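Local coordinates for protein TarM (Staphylococcus aureus subsp. aureus 21178, PDB 4X7R) that belongs to the GT-B glycosyltransferases, enzymes built from two Rossmann-like domains, and holds UDP, (2S)-2,3-dihydroxypropyl 2-acetamido-2-deoxy-alpha-D-glucopyranoside and a glycan in this model, at residues I248-H252 with E266-I270; F231-F235 with N272-I276. The protein carries 1 engineered substitution. All blocks are in the same frame, centred on the assembly; numbering follows the deposited sequence.

Contact 1: I248-H252 with E266-I270. With 3YW ((2S)-2,3-dihydroxypropyl 2-acetamido-2-deoxy-alpha-D-glucopyranoside), chain F.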
ATOM      1  N   ILE A 248       2.560  12.958  -5.577  1.00 33.66           N
ATOM      2  CA  ILE A 248       1.127  12.689  -5.750  1.00 33.17           C
ATOM      3  C   ILE A 248       1.007  11.483  -6.713  1.00 35.97           C
ATOM      4  O   ILE A 248       1.529  11.501  -7.825  1.00 33.75           O
ATOM      5  CB  ILE A 248       0.344  13.961  -6.131  1.00 36.85           C
ATOM      6  CG1 ILE A 248       0.226  14.850  -4.837  1.00 38.06           C
ATOM      7  CG2 ILE A 248      -1.046  13.599  -6.690  1.00 37.20           C
ATOM      8  CD1 ILE A 248      -0.276  16.172  -4.962  1.00 45.43           C
ATOM      9  N   HIS A 249       0.452  10.389  -6.215  1.00 33.11           N
ATOM     10  CA  HIS A 249       0.387   9.139  -6.975  1.00 31.81           C
ATOM     11  C   HIS A 249      -0.947   8.950  -7.712  1.00 36.72           C
ATOM     12  O   HIS A 249      -1.076   8.033  -8.524  1.00 37.85           O
ATOM     13  CB  HIS A 249       0.632   7.944  -6.033  1.00 31.21           C
ATOM     14  CG  HIS A 249       2.045   7.827  -5.582  1.00 33.31           C
ATOM     15  ND1 HIS A 249       2.965   7.088  -6.299  1.00 34.26           N
ATOM     16  CD2 HIS A 249       2.659   8.369  -4.506  1.00 33.74           C
ATOM     17  CE1 HIS A 249       4.104   7.187  -5.633  1.00 33.16           C
ATOM     18  NE2 HIS A 249       3.966   7.955  -4.551  1.00 33.75           N
ATOM     19  N   VAL A 250      -1.909   9.805  -7.453  1.00 30.59           N
ATOM     20  CA  VAL A 250      -3.278   9.622  -7.972  1.00 31.46           C
ATOM     21  C   VAL A 250      -3.812  10.854  -8.710  1.00 35.34           C
ATOM     22  O   VAL A 250      -3.271  11.949  -8.585  1.00 35.65           O
ATOM     23  CB  VAL A 250      -4.244   9.250  -6.791  1.00 35.57           C
ATOM     24  CG1 VAL A 250      -3.797   7.978  -6.047  1.00 35.03           C
ATOM     25  CG2 VAL A 250      -4.357  10.405  -5.788  1.00 35.19           C
ATOM     26  N   ASN A 251      -4.941  10.682  -9.375  1.00 32.46           N
ATOM     27  CA  ASN A 251      -5.673  11.796  -9.932  1.00 33.70           C
ATOM     28  C   ASN A 251      -6.176  12.569  -8.674  1.00 40.16           C
ATOM     29  O   ASN A 251      -6.773  11.968  -7.768  1.00 39.20           O
ATOM     30  CB  ASN A 251      -6.840  11.289 -10.806  1.00 34.09           C
ATOM     31  CG  ASN A 251      -7.600  12.386 -11.510  1.00 44.99           C
ATOM     32  OD1 ASN A 251      -7.767  13.485 -10.978  1.00 36.13           O
ATOM     33  ND2 ASN A 251      -8.100  12.116 -12.718  1.00 33.48           N
ATOM     34  N   HIS A 252      -5.840  13.875  -8.589  1.00 35.43           N
ATOM     35  CA  HIS A 252      -6.144  14.728  -7.441  1.00 32.82           C
ATOM     36  C   HIS A 252      -7.641  15.086  -7.316  1.00 41.24           C
ATOM     37  O   HIS A 252      -8.054  15.653  -6.305  1.00 40.80           O
ATOM     38  CB  HIS A 252      -5.268  15.976  -7.467  1.00 31.27           C
ATOM     39  CG  HIS A 252      -5.509  16.821  -8.685  1.00 33.89           C
ATOM     40  ND1 HIS A 252      -5.243  16.337  -9.967  1.00 34.82           N
ATOM     41  CD2 HIS A 252      -5.999  18.077  -8.782  1.00 34.82           C
ATOM     42  CE1 HIS A 252      -5.603  17.308 -10.791  1.00 34.02           C
ATOM     43  NE2 HIS A 252      -6.061  18.378 -10.122  1.00 34.68           N
ATOM     44  N   GLU A 266      -4.497  15.228  -1.032  1.00 38.13           N
ATOM     45  CA  GLU A 266      -3.805  15.762  -2.217  1.00 36.09           C
ATOM     46  C   GLU A 266      -3.969  17.262  -2.347  1.00 38.09           C
ATOM     47  O   GLU A 266      -3.006  17.930  -2.709  1.00 38.40           O
ATOM     48  CB  GLU A 266      -4.223  15.024  -3.504  1.00 36.45           C
ATOM     49  CG  GLU A 266      -3.653  13.610  -3.591  1.00 38.04           C
ATOM     50  CD  GLU A 266      -4.292  12.533  -2.723  1.00 42.99           C
ATOM     51  OE1 GLU A 266      -5.307  12.820  -2.055  1.00 44.22           O
ATOM     52  OE2 GLU A 266      -3.793  11.387  -2.731  1.00 40.46           O
ATOM     53  N   LYS A 267      -5.136  17.807  -1.960  1.00 36.07           N
ATOM     54  CA  LYS A 267      -5.399  19.261  -2.041  1.00 37.18           C
ATOM     55  C   LYS A 267      -4.472  20.039  -1.103  1.00 43.40           C
ATOM     56  O   LYS A 267      -3.947  21.099  -1.472  1.00 42.17           O
ATOM     57  CB  LYS A 267      -6.868  19.566  -1.736  1.00 39.62           C
ATOM     58  CG  LYS A 267      -7.250  21.049  -1.808  1.00 49.35           C
ATOM     59  CD  LYS A 267      -8.763  21.223  -1.772  1.00 52.89           C
ATOM     60  CE  LYS A 267      -9.156  22.636  -1.419  1.00 74.76           C
ATOM     61  NZ  LYS A 267      -9.159  22.869   0.053  1.00 84.61           N
ATOM     62  N   TYR A 268      -4.266  19.489   0.104  1.00 41.46           N
ATOM     63  CA  TYR A 268      -3.372  20.059   1.108  1.00 41.39           C
ATOM     64  C   TYR A 268      -1.898  20.034   0.646  1.00 41.98           C
ATOM     65  O   TYR A 268      -1.169  20.997   0.862  1.00 42.74           O
ATOM     66  CB  TYR A 268      -3.572  19.347   2.458  1.00 42.65           C
ATOM     67  CG  TYR A 268      -2.803  19.986   3.589  1.00 45.51           C
ATOM     68  CD1 TYR A 268      -3.204  21.207   4.130  1.00 47.96           C
ATOM     69  CD2 TYR A 268      -1.678  19.370   4.125  1.00 45.84           C
ATOM     70  CE1 TYR A 268      -2.493  21.801   5.171  1.00 49.34           C
ATOM     71  CE2 TYR A 268      -0.969  19.948   5.174  1.00 46.97           C
ATOM     72  CZ  TYR A 268      -1.378  21.164   5.693  1.00 54.93           C
ATOM     73  OH  TYR A 268      -0.657  21.731   6.714  1.00 55.70           O
ATOM     74  N   ILE A 269      -1.469  18.954  -0.001  1.00 36.28           N
ATOM     75  CA  ILE A 269      -0.119  18.837  -0.545  1.00 35.30           C
ATOM     76  C   ILE A 269       0.095  19.923  -1.626  1.00 39.98           C
ATOM     77  O   ILE A 269       1.023  20.731  -1.510  1.00 40.56           O
ATOM     78  CB  ILE A 269       0.164  17.399  -1.067  1.00 37.96           C
ATOM     79  CG1 ILE A 269       0.016  16.350   0.084  1.00 38.52           C
ATOM     80  CG2 ILE A 269       1.565  17.296  -1.718  1.00 36.53           C
ATOM     81  CD1 ILE A 269      -0.018  14.922  -0.378  1.00 33.49           C
ATOM     82  N   ILE A 270      -0.783  19.953  -2.641  1.00 34.83           N
ATOM     83  CA  ILE A 270      -0.742  20.906  -3.756  1.00 36.12           C
ATOM     84  C   ILE A 270      -0.732  22.357  -3.285  1.00 45.06           C
ATOM     85  O   ILE A 270       0.117  23.133  -3.728  1.00 45.85           O
ATOM     86  CB  ILE A 270      -1.899  20.656  -4.756  1.00 38.52           C
ATOM     87  CG1 ILE A 270      -1.785  19.273  -5.419  1.00 36.69           C
ATOM     88  CG2 ILE A 270      -1.977  21.786  -5.793  1.00 39.08           C
ATOM     89  CD1 ILE A 270      -3.143  18.830  -6.179  1.00 44.85           C
TER
HETATM   90  O3A 3YW F 503      -3.819   5.945  -2.850  0.75 57.69           O
HETATM   91  C4A 3YW F 503      -1.312   4.354  -5.136  0.75 53.29           C
HETATM   92  C5A 3YW F 503      -2.654   4.692  -4.537  0.75 54.48           C
HETATM   93  O5  3YW F 503       0.429   5.048  -7.575  0.75 49.54           O
HETATM   94  C6A 3YW F 503      -2.547   5.723  -3.440  0.75 55.48           C
HETATM   95  C5  3YW F 503       0.958   4.321  -8.692  0.75 42.66           C
HETATM   96  C6  3YW F 503       2.461   4.439  -8.607  0.75 38.95           C
HETATM   97  C4  3YW F 503       0.346   4.883  -9.973  0.75 41.85           C
HETATM   98  O6  3YW F 503       2.892   5.791  -8.642  0.75 36.01           O
HETATM   99  C3  3YW F 503      -1.148   4.576  -9.962  0.75 44.50           C
HETATM  100  O4  3YW F 503       0.936   4.265 -11.112  0.75 37.23           O
HETATM  101  O3  3YW F 503      -1.801   5.096 -11.121  0.75 39.03           O
HETATM  102  O7  3YW F 503      -4.307   6.319  -8.910  0.75 55.73           O
HETATM  103  C7  3YW F 503      -4.271   5.110  -8.702  0.75 54.03           C
HETATM  104  C8  3YW F 503      -5.514   4.275  -8.645  0.75 53.39           C
HETATM  105  N2  3YW F 503      -3.121   4.458  -8.522  0.75 51.74           N
HETATM  106  C2  3YW F 503      -1.817   5.082  -8.684  0.75 48.39           C
HETATM  107  C1  3YW F 503      -0.981   4.950  -7.398  0.75 51.40           C
HETATM  108  O1  3YW F 503      -1.376   3.948  -6.505  0.75 51.03           O
HETATM  109  O2  3YW F 503      -3.244   3.498  -4.022  0.75 55.13           O
HETATM  110  O   HOH W   1      -1.215  10.765  -3.659  1.00 33.94           O

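Contact 2: F231-F235 with N272-I276. With SUS (2-deoxy-3,6-di-O-sulfo-2-(sulfoamino)-alpha-D-glucopyranose), chain C.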
ATOM      1  N   PHE A 231       1.641  13.394   4.687  1.00 34.58           N
ATOM      2  CA  PHE A 231       2.249  14.699   4.397  1.00 33.79           C
ATOM      3  C   PHE A 231       2.430  15.602   5.618  1.00 36.15           C
ATOM      4  O   PHE A 231       3.536  16.139   5.738  1.00 36.05           O
ATOM      5  CB  PHE A 231       1.563  15.425   3.229  1.00 34.64           C
ATOM      6  CG  PHE A 231       2.219  16.716   2.808  1.00 35.82           C
ATOM      7  CD1 PHE A 231       3.272  16.716   1.902  1.00 38.75           C
ATOM      8  CD2 PHE A 231       1.747  17.942   3.276  1.00 37.77           C
ATOM      9  CE1 PHE A 231       3.842  17.919   1.477  1.00 39.60           C
ATOM     10  CE2 PHE A 231       2.322  19.143   2.854  1.00 39.70           C
ATOM     11  CZ  PHE A 231       3.371  19.123   1.971  1.00 37.89           C
ATOM     12  N   PRO A 232       1.431  15.761   6.537  1.00 32.72           N
ATOM     13  CA  PRO A 232       1.663  16.603   7.742  1.00 33.62           C
ATOM     14  C   PRO A 232       2.843  16.184   8.619  1.00 36.19           C
ATOM     15  O   PRO A 232       3.467  17.055   9.202  1.00 36.93           O
ATOM     16  CB  PRO A 232       0.338  16.513   8.517  1.00 35.32           C
ATOM     17  CG  PRO A 232      -0.699  16.162   7.450  1.00 39.61           C
ATOM     18  CD  PRO A 232       0.045  15.223   6.532  1.00 33.90           C
ATOM     19  N   LYS A 233       3.185  14.885   8.682  1.00 32.34           N
ATOM     20  CA  LYS A 233       4.358  14.428   9.466  1.00 32.29           C
ATOM     21  C   LYS A 233       5.630  15.053   8.957  1.00 38.19           C
ATOM     22  O   LYS A 233       6.406  15.570   9.767  1.00 38.57           O
ATOM     23  CB  LYS A 233       4.473  12.904   9.511  1.00 32.35           C
ATOM     24  CG  LYS A 233       3.253  12.262  10.147  1.00 35.33           C
ATOM     25  CD  LYS A 233       3.228  10.792   9.909  1.00 40.99           C
ATOM     26  CE  LYS A 233       2.135  10.158  10.719  1.00 50.80           C
ATOM     27  NZ  LYS A 233       0.903   9.978   9.918  1.00 48.41           N
ATOM     28  N   MET A 234       5.820  15.063   7.607  1.00 34.04           N
ATOM     29  CA  MET A 234       6.990  15.665   6.981  1.00 33.41           C
ATOM     30  C   MET A 234       6.876  17.190   7.052  1.00 38.54           C
ATOM     31  O   MET A 234       7.843  17.858   7.418  1.00 38.51           O
ATOM     32  CB  MET A 234       7.128  15.222   5.496  1.00 34.50           C
ATOM     33  CG  MET A 234       8.325  15.880   4.754  1.00 36.52           C
ATOM     34  SD  MET A 234       8.340  15.582   2.974  1.00 39.15           S
ATOM     35  CE  MET A 234       6.912  16.558   2.439  1.00 36.10           C
ATOM     36  N   PHE A 235       5.725  17.730   6.636  1.00 35.51           N
ATOM     37  CA  PHE A 235       5.487  19.169   6.587  1.00 36.28           C
ATOM     38  C   PHE A 235       5.757  19.897   7.928  1.00 41.72           C
ATOM     39  O   PHE A 235       6.409  20.933   7.925  1.00 43.14           O
ATOM     40  CB  PHE A 235       4.072  19.476   6.058  1.00 37.72           C
ATOM     41  CG  PHE A 235       3.867  20.929   5.670  1.00 40.80           C
ATOM     42  CD1 PHE A 235       4.611  21.508   4.641  1.00 43.20           C
ATOM     43  CD2 PHE A 235       2.924  21.713   6.322  1.00 44.84           C
ATOM     44  CE1 PHE A 235       4.431  22.851   4.290  1.00 44.56           C
ATOM     45  CE2 PHE A 235       2.723  23.052   5.948  1.00 48.88           C
ATOM     46  CZ  PHE A 235       3.479  23.610   4.935  1.00 45.67           C
ATOM     47  N   ASN A 272       0.246  23.597  -0.556  1.00 42.84           N
ATOM     48  CA  ASN A 272       1.483  23.856   0.185  1.00 43.08           C
ATOM     49  C   ASN A 272       2.786  23.630  -0.608  1.00 43.80           C
ATOM     50  O   ASN A 272       3.867  23.692  -0.017  1.00 42.47           O
ATOM     51  CB  ASN A 272       1.464  23.052   1.492  1.00 43.68           C
ATOM     52  CG  ASN A 272       0.520  23.691   2.465  1.00 52.64           C
ATOM     53  OD1 ASN A 272       0.686  24.847   2.844  1.00 42.53           O
ATOM     54  ND2 ASN A 272      -0.579  23.035   2.740  1.00 45.62           N
ATOM     55  N   ALA A 273       2.684  23.403  -1.945  1.00 39.32           N
ATOM     56  CA  ALA A 273       3.833  23.119  -2.829  1.00 37.52           C
ATOM     57  C   ALA A 273       4.914  24.180  -2.774  1.00 43.50           C
ATOM     58  O   ALA A 273       6.103  23.848  -2.754  1.00 42.29           O
ATOM     59  CB  ALA A 273       3.363  22.922  -4.265  1.00 37.17           C
ATOM     60  N   ASN A 274       4.499  25.459  -2.722  1.00 42.11           N
ATOM     61  CA  ASN A 274       5.425  26.590  -2.683  1.00 43.21           C
ATOM     62  C   ASN A 274       6.197  26.713  -1.378  1.00 46.47           C
ATOM     63  O   ASN A 274       7.184  27.434  -1.337  1.00 47.04           O
ATOM     64  CB  ASN A 274       4.713  27.892  -3.040  1.00 44.10           C
ATOM     65  CG  ASN A 274       4.368  28.012  -4.500  1.00 61.61           C
ATOM     66  OD1 ASN A 274       4.611  27.114  -5.312  1.00 55.32           O
ATOM     67  ND2 ASN A 274       3.792  29.134  -4.869  1.00 52.20           N
ATOM     68  N   LYS A 275       5.774  25.998  -0.334  1.00 43.39           N
ATOM     69  CA  LYS A 275       6.415  26.037   0.985  1.00 43.96           C
ATOM     70  C   LYS A 275       7.433  24.903   1.180  1.00 48.52           C
ATOM     71  O   LYS A 275       8.084  24.869   2.212  1.00 50.41           O
ATOM     72  CB  LYS A 275       5.355  26.035   2.103  1.00 45.76           C
ATOM     73  CG  LYS A 275       4.449  27.267   2.076  1.00 52.14           C
ATOM     74  CD  LYS A 275       3.547  27.332   3.295  1.00 61.42           C
ATOM     75  CE  LYS A 275       2.563  28.475   3.212  1.00 74.43           C
ATOM     76  NZ  LYS A 275       1.471  28.203   2.226  1.00 89.83           N
ATOM     77  N   ILE A 276       7.583  23.982   0.191  1.00 42.47           N
ATOM     78  CA  ILE A 276       8.527  22.851   0.254  1.00 39.28           C
ATOM     79  C   ILE A 276       9.410  22.855  -1.003  1.00 43.07           C
ATOM     80  O   ILE A 276       9.312  23.786  -1.815  1.00 41.46           O
ATOM     81  CB  ILE A 276       7.831  21.472   0.541  1.00 40.70           C
ATOM     82  CG1 ILE A 276       6.797  21.089  -0.548  1.00 38.76           C
ATOM     83  CG2 ILE A 276       7.210  21.440   1.969  1.00 41.24           C
ATOM     84  CD1 ILE A 276       6.342  19.647  -0.547  1.00 38.22           C
TER
HETATM   85  N2  SUS C   3      -1.932   7.598  10.045  0.82 46.80           N
HETATM   86  C1  SUS C   3      -4.096   6.460  10.331  0.82 47.23           C
HETATM   87  S1  SUS C   3      -0.671   6.845  11.023  0.82 44.61           S
HETATM   88  C2  SUS C   3      -2.824   6.555   9.508  0.82 47.34           C
HETATM   89  S2  SUS C   3      -6.030   2.053   7.533  0.82 61.23           S
HETATM   90  C3  SUS C   3      -3.170   6.819   8.027  0.82 47.29           C
HETATM   91  O3  SUS C   3      -1.978   6.805   7.214  0.82 46.38           O
HETATM   92  S3  SUS C   3      -1.534   8.103   6.543  0.82 45.30           S
HETATM   93  C4  SUS C   3      -4.195   5.821   7.471  0.82 48.63           C
HETATM   94  O4  SUS C   3      -4.579   6.338   6.211  0.82 50.71           O
HETATM   95  C5  SUS C   3      -5.427   5.708   8.437  0.82 49.37           C
HETATM   96  O5  SUS C   3      -4.960   5.425   9.790  0.82 46.75           O
HETATM   97  C6  SUS C   3      -6.362   4.543   8.118  0.82 51.86           C
HETATM   98  O6  SUS C   3      -5.590   3.357   8.176  0.82 56.92           O
HETATM   99  O1S SUS C   3       0.242   6.028  10.113  0.82 44.75           O
HETATM  100  O2S SUS C   3       0.077   7.979  11.707  0.82 44.93           O
HETATM  101  O3S SUS C   3      -1.291   5.918  12.068  0.82 49.27           O
HETATM  102  O4S SUS C   3      -4.846   1.081   7.581  0.82 60.21           O
HETATM  103  O5S SUS C   3      -7.225   1.501   8.313  0.82 62.17           O
HETATM  104  O6S SUS C   3      -6.426   2.295   6.072  0.82 64.03           O
HETATM  105  O7S SUS C   3      -2.694   8.582   5.692  0.82 46.98           O
HETATM  106  O8S SUS C   3      -0.314   7.879   5.648  0.82 47.48           O
HETATM  107  O9S SUS C   3      -1.203   9.157   7.593  0.82 47.02           O

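Contact 1: I248-H252 with E266-I270
In the N-terminal Rossmann-like domain of this GT-B protein, the loop after strand 243-247 packs against helix 264-271. The fit is close and fully buried. Ile-248 starts it. Its chi1 is m and its chi2 is t, so the side chain extends to the helix. There its CD1 lies 3.5 Å from CG1 of Ile-270 and 3.9 Å from CG2 of Ile-269. CB of His-252 sits 3.8 Å from CD1 of Ile-270, and the ring nitrogens of His-252 are engaged by Gln-286 and Gln-293 of the neighbouring helix 284-293. Glu-266 is m at chi1 and p at chi2. The bend turns its side chain along the loop, past Ile-248, with CG of Glu-266 4.0 Å from CG2 of Ile-248, and brings OE2 of Glu-266 3.3 Å from CG2 of Val-250. No direct hydrogen bond joins the two segments. A water bridges the buried carboxylate of Glu-266 to the loop backbone. The loop also lines the 3YW pocket, through His-249 and Val-250. The His-249 side chain makes no contact with the helix. Its ring meets the ligand edge-on, with NE2 bonded to Asp-226 and ND1 2.7 Å from O6 of 3YW in a hydrogen bond. CG1 of Val-250 lies 3.3 Å from O7 of the same ligand. The bridging water donates to OE2 of Glu-266 at 2.8 Å and accepts from N of His-249 at 3.1 Å.

Contact 2: F231-F235 with N272-I276
Helix 264-271 ends just before Asn-272, which is the first residue to leave helical geometry. Its side chain points toward the short helix 231-235. CB lies 4.2 Å from CE2 of Phe-231, and OD1 lies 3.7 Å from CZ of Phe-235. ND2 turns back to bond the carbonyl of Tyr-268. Ala-273 opens a 3-10 turn and points away from the helix. Asn-274 is exposed, and its OD1 accepts from the backbone of Glu-297 and Asn-298. Two backbone bonds hold the turn: Lys-275 N to Asn-272 O at 3.0 Å, and Ile-276 N to Ala-273 O at 3.3 Å. Lys-275 adds only its aliphatic base, with CB 4.0 Å from CE1 of Phe-235 at the ring edge. Its amine leads away. Ile-276 makes the main apolar contact. CD1 meets the edge of the Phe-231 ring at CE1, 3.7 Å away, and lies 4.3 Å from CE of Met-234. CG2 meets the edge of the Phe-235 ring at CD1, also 3.7 Å away. No hydrogen bond crosses the interface. On the same helix as the two rings, NZ of Lys-233 donates to O2S of SUS at 2.8 Å and forms a salt bridge with a bound IDS. The packing joins two connections of the parallel sheet, one after strand 221-225 and one before strand 278-281, as in a Rossmann-like alpha/beta domain.

In the fold
The centres of the two contacts are about 12 Å apart. Both segments of contact 1 fall between those of contact 2 in sequence. Helix 264-271 joins them: it carries one segment of contact 1 and leads into 272-276. The contacts also touch directly. CG1 of Ile-269 is 3.5 Å from CG of Phe-231, and OH of Tyr-268 is 3.6 Å from CD2 of Phe-235. Both contacts have a residue at a bound ligand. Contact 1 borders the 3YW pocket, and the Val-250 side chain lies about 6 Å from SGN and about 7 Å from UDP. Contact 2 reaches SUS through Lys-233.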